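Long-range contact in diguanylate cyclase (Vibrio cholerae serotype O1, PDB 6EIB), which catalyses the condensation of two GTP molecules into the second messenger cyclic di-GMP, through this GGDEF-family domain, and takes part in biofilm formation: residues A[34-39]-A[82-87]. Sequence-based numbering, arbitrary orientation.
Sequences ISIDID and FIIVLE
Ile36 crosses Ile84 obliquely on the same face, the two side chains converging at their tips, with CD1 of Ile36 4.0 Å from CD1 of Ile84. They belong to neighbouring antiparallel strands of the central five-stranded sheet of the GGDEF domain: 31-38 is its middle strand (order 2-3-1-4-5), with 81-87 beside it. In both isoleucines CG1 stands anti to the carbonyl carbon (chi1 -73° in Ile36) and the chain then continues extended, carrying CD1 outward from the sheet and leaning to the partner's tip. Ile34 pairs with Ile84 and Ile36 with Phe82; branched and aromatic residues suit this buried face, where Phe64 of helix 50-67 covers Ile36 and Ile84 and sets its ring edge-to-face with that of Phe82. Farther along, Ile38 brings CD1 to the edge of the Phe82 ring, 4.3 Å from CE1, while Ile34 CD1 touches Leu86 CD1 at the other end.

Each of the two hydrogen-bonded pairs is closed by two backbone bonds of 2.8 Å between N and O, for instance Ile34 N to Ile84 O. Between them lies the non-hydrogen-bonded pair Ser35 and Ile83, whose CA atoms, 4.6 Å apart, are the closest of the three pairs. Its side chains occupy the other face: beta-branched, apolar Ile83 suits a strand covered by Leu13, Trp14 and Phe17 of helix 10-27, whereas Ser35 is compact, its buried hydroxyl satisfied by Ser140 and a water.

Asp37, Ile38 and Glu80, the predicted proton acceptor, probably bind magnesium, as in related enzymes, so the pairing brings the metal-binding end of strand 31-38 close to the start of strand 81-87. The water links the strands: it accepts from Ser35 OG at 3.0 Å and donates to Phe82 O at 2.8 Å, giving that carbonyl a second donor beside Ile36 N.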
ATOM      1  N   ILE A  34      -2.224   4.713   0.440  1.00 20.72           N
ATOM      2  CA  ILE A  34      -1.694   3.895  -0.680  1.00 18.47           C
ATOM      3  C   ILE A  34      -2.225   2.498  -0.586  1.00 18.38           C
ATOM      4  O   ILE A  34      -2.082   1.857   0.455  1.00 18.65           O
ATOM      5  CB  ILE A  34      -0.149   3.779  -0.664  1.00 18.84           C
ATOM      6  CG1 ILE A  34       0.514   5.159  -0.651  1.00 19.80           C
ATOM      7  CG2 ILE A  34       0.320   2.960  -1.908  1.00 17.95           C
ATOM      8  CD1 ILE A  34       2.048   5.122  -0.199  1.00 17.87           C
ATOM      9  N   SER A  35      -2.805   2.014  -1.675  1.00 18.82           N
ATOM     10  CA  SER A  35      -3.260   0.642  -1.771  1.00 19.80           C
ATOM     11  C   SER A  35      -2.320  -0.135  -2.651  1.00 20.27           C
ATOM     12  O   SER A  35      -2.001   0.319  -3.740  1.00 21.77           O
ATOM     13  CB  SER A  35      -4.674   0.560  -2.379  1.00 20.44           C
ATOM     14  OG  SER A  35      -5.606   1.208  -1.539  1.00 20.12           O
ATOM     15  N   ILE A  36      -1.848  -1.273  -2.174  1.00 20.61           N
ATOM     16  CA  ILE A  36      -0.842  -2.050  -2.892  1.00 20.72           C
ATOM     17  C   ILE A  36      -1.335  -3.446  -3.060  1.00 22.04           C
ATOM     18  O   ILE A  36      -1.922  -3.988  -2.144  1.00 21.75           O
ATOM     19  CB  ILE A  36       0.511  -2.053  -2.140  1.00 22.86           C
ATOM     20  CG1 ILE A  36       1.164  -0.683  -2.266  1.00 22.51           C
ATOM     21  CG2 ILE A  36       1.462  -3.129  -2.718  1.00 23.68           C
ATOM     22  CD1 ILE A  36       2.402  -0.505  -1.380  1.00 24.05           C
ATOM     23  N   ASP A  37      -1.162  -4.015  -4.256  1.00 23.97           N
ATOM     24  CA  ASP A  37      -1.489  -5.412  -4.453  1.00 23.92           C
ATOM     25  C   ASP A  37      -0.304  -6.067  -5.156  1.00 21.18           C
ATOM     26  O   ASP A  37       0.195  -5.573  -6.158  1.00 21.36           O
ATOM     27  CB  ASP A  37      -2.781  -5.577  -5.255  1.00 30.17           C
ATOM     28  CG  ASP A  37      -3.336  -7.001  -5.181  1.00 37.13           C
ATOM     29  OD1 ASP A  37      -3.793  -7.415  -4.086  1.00 41.67           O
ATOM     30  OD2 ASP A  37      -3.396  -7.681  -6.221  1.00 38.37           O
ATOM     31  N   ILE A  38       0.141  -7.177  -4.599  1.00 20.36           N
ATOM     32  CA  ILE A  38       1.229  -7.935  -5.180  1.00 21.80           C
ATOM     33  C   ILE A  38       0.751  -8.677  -6.427  1.00 21.66           C
ATOM     34  O   ILE A  38      -0.302  -9.354  -6.389  1.00 20.38           O
ATOM     35  CB  ILE A  38       1.786  -8.920  -4.169  1.00 22.93           C
ATOM     36  CG1 ILE A  38       2.327  -8.134  -2.946  1.00 23.31           C
ATOM     37  CG2 ILE A  38       2.869  -9.803  -4.831  1.00 23.47           C
ATOM     38  CD1 ILE A  38       2.726  -9.032  -1.768  1.00 24.64           C
ATOM     39  N   ASP A  39       1.503  -8.542  -7.520  1.00 23.09           N
ATOM     40  CA  ASP A  39       1.124  -9.185  -8.793  1.00 26.09           C
ATOM     41  C   ASP A  39       1.429 -10.662  -8.746  1.00 28.52           C
ATOM     42  O   ASP A  39       2.493 -11.049  -8.268  1.00 29.43           O
ATOM     43  CB  ASP A  39       1.868  -8.557  -9.986  1.00 27.02           C
ATOM     44  CG  ASP A  39       1.432  -7.116 -10.274  1.00 27.24           C
ATOM     45  OD1 ASP A  39       0.218  -6.919 -10.484  1.00 26.82           O
ATOM     46  OD2 ASP A  39       2.312  -6.183 -10.268  1.00 27.21           O
ATOM     47  N   PHE A  82      -2.246  -4.518   0.568  1.00 18.60           N
ATOM     48  CA  PHE A  82      -1.851  -3.707   1.713  1.00 20.51           C
ATOM     49  C   PHE A  82      -2.376  -2.328   1.562  1.00 21.07           C
ATOM     50  O   PHE A  82      -2.675  -1.863   0.450  1.00 20.95           O
ATOM     51  CB  PHE A  82      -0.314  -3.630   1.857  1.00 22.63           C
ATOM     52  CG  PHE A  82       0.313  -4.914   2.278  1.00 26.68           C
ATOM     53  CD1 PHE A  82       0.599  -5.919   1.339  1.00 29.57           C
ATOM     54  CD2 PHE A  82       0.605  -5.136   3.616  1.00 27.42           C
ATOM     55  CE1 PHE A  82       1.179  -7.118   1.745  1.00 31.44           C
ATOM     56  CE2 PHE A  82       1.176  -6.320   4.028  1.00 29.62           C
ATOM     57  CZ  PHE A  82       1.475  -7.317   3.093  1.00 32.04           C
ATOM     58  N   ILE A  83      -2.454  -1.652   2.696  1.00 21.95           N
ATOM     59  CA  ILE A  83      -2.770  -0.259   2.692  1.00 21.91           C
ATOM     60  C   ILE A  83      -1.736   0.456   3.565  1.00 22.77           C
ATOM     61  O   ILE A  83      -1.355  -0.054   4.619  1.00 22.98           O
ATOM     62  CB  ILE A  83      -4.206  -0.073   3.195  1.00 24.75           C
ATOM     63  CG1 ILE A  83      -4.660   1.380   3.180  1.00 25.19           C
ATOM     64  CG2 ILE A  83      -4.294  -0.555   4.607  1.00 27.07           C
ATOM     65  CD1 ILE A  83      -6.214   1.458   3.462  1.00 47.65           C
ATOM     66  N   ILE A  84      -1.275   1.609   3.099  1.00 21.56           N
ATOM     67  CA  ILE A  84      -0.409   2.467   3.894  1.00 21.80           C
ATOM     68  C   ILE A  84      -1.087   3.810   4.063  1.00 21.47           C
ATOM     69  O   ILE A  84      -1.499   4.444   3.088  1.00 19.87           O
ATOM     70  CB  ILE A  84       0.956   2.643   3.242  1.00 22.04           C
ATOM     71  CG1 ILE A  84       1.595   1.276   3.026  1.00 22.91           C
ATOM     72  CG2 ILE A  84       1.901   3.517   4.122  1.00 28.43           C
ATOM     73  CD1 ILE A  84       2.801   1.339   2.129  1.00 26.80           C
ATOM     74  N   VAL A  85      -1.171   4.248   5.314  1.00 21.35           N
ATOM     75  CA  VAL A  85      -1.784   5.524   5.614  1.00 21.51           C
ATOM     76  C   VAL A  85      -0.748   6.479   6.107  1.00 21.02           C
ATOM     77  O   VAL A  85      -0.026   6.151   7.054  1.00 20.85           O
ATOM     78  CB  VAL A  85      -2.901   5.368   6.676  1.00 22.80           C
ATOM     79  CG1 VAL A  85      -3.444   6.761   7.123  1.00 20.99           C
ATOM     80  CG2 VAL A  85      -4.019   4.459   6.118  1.00 20.53           C
ATOM     81  N   LEU A  86      -0.651   7.647   5.468  1.00 22.56           N
ATOM     82  CA  LEU A  86       0.421   8.603   5.814  1.00 26.16           C
ATOM     83  C   LEU A  86      -0.143   9.911   6.372  1.00 27.08           C
ATOM     84  O   LEU A  86      -0.739  10.693   5.639  1.00 25.63           O
ATOM     85  CB  LEU A  86       1.305   8.911   4.605  1.00 28.13           C
ATOM     86  CG  LEU A  86       2.104   7.864   3.815  1.00 32.39           C
ATOM     87  CD1 LEU A  86       2.630   8.480   2.534  1.00 34.03           C
ATOM     88  CD2 LEU A  86       3.314   7.414   4.593  1.00 36.32           C
ATOM     89  N   GLU A  87      -0.004  10.135   7.672  1.00 29.45           N
ATOM     90  CA  GLU A  87      -0.481  11.406   8.254  1.00 30.09           C
ATOM     91  C   GLU A  87       0.340  12.615   7.825  1.00 29.72           C
ATOM     92  O   GLU A  87       1.547  12.517   7.584  1.00 28.98           O
ATOM     93  CB  GLU A  87      -0.526  11.324   9.776  1.00 32.19           C
ATOM     94  CG  GLU A  87      -1.570  10.364  10.307  1.00 32.35           C
ATOM     95  CD  GLU A  87      -1.808  10.571  11.810  1.00 34.43           C
ATOM     96  OE1 GLU A  87      -1.243   9.785  12.599  1.00 35.80           O
ATOM     97  OE2 GLU A  87      -2.540  11.513  12.205  1.00 35.39           O
TER
HETATM   98  O   HOH W   1      -5.418  -1.311   0.007  1.00 28.67           O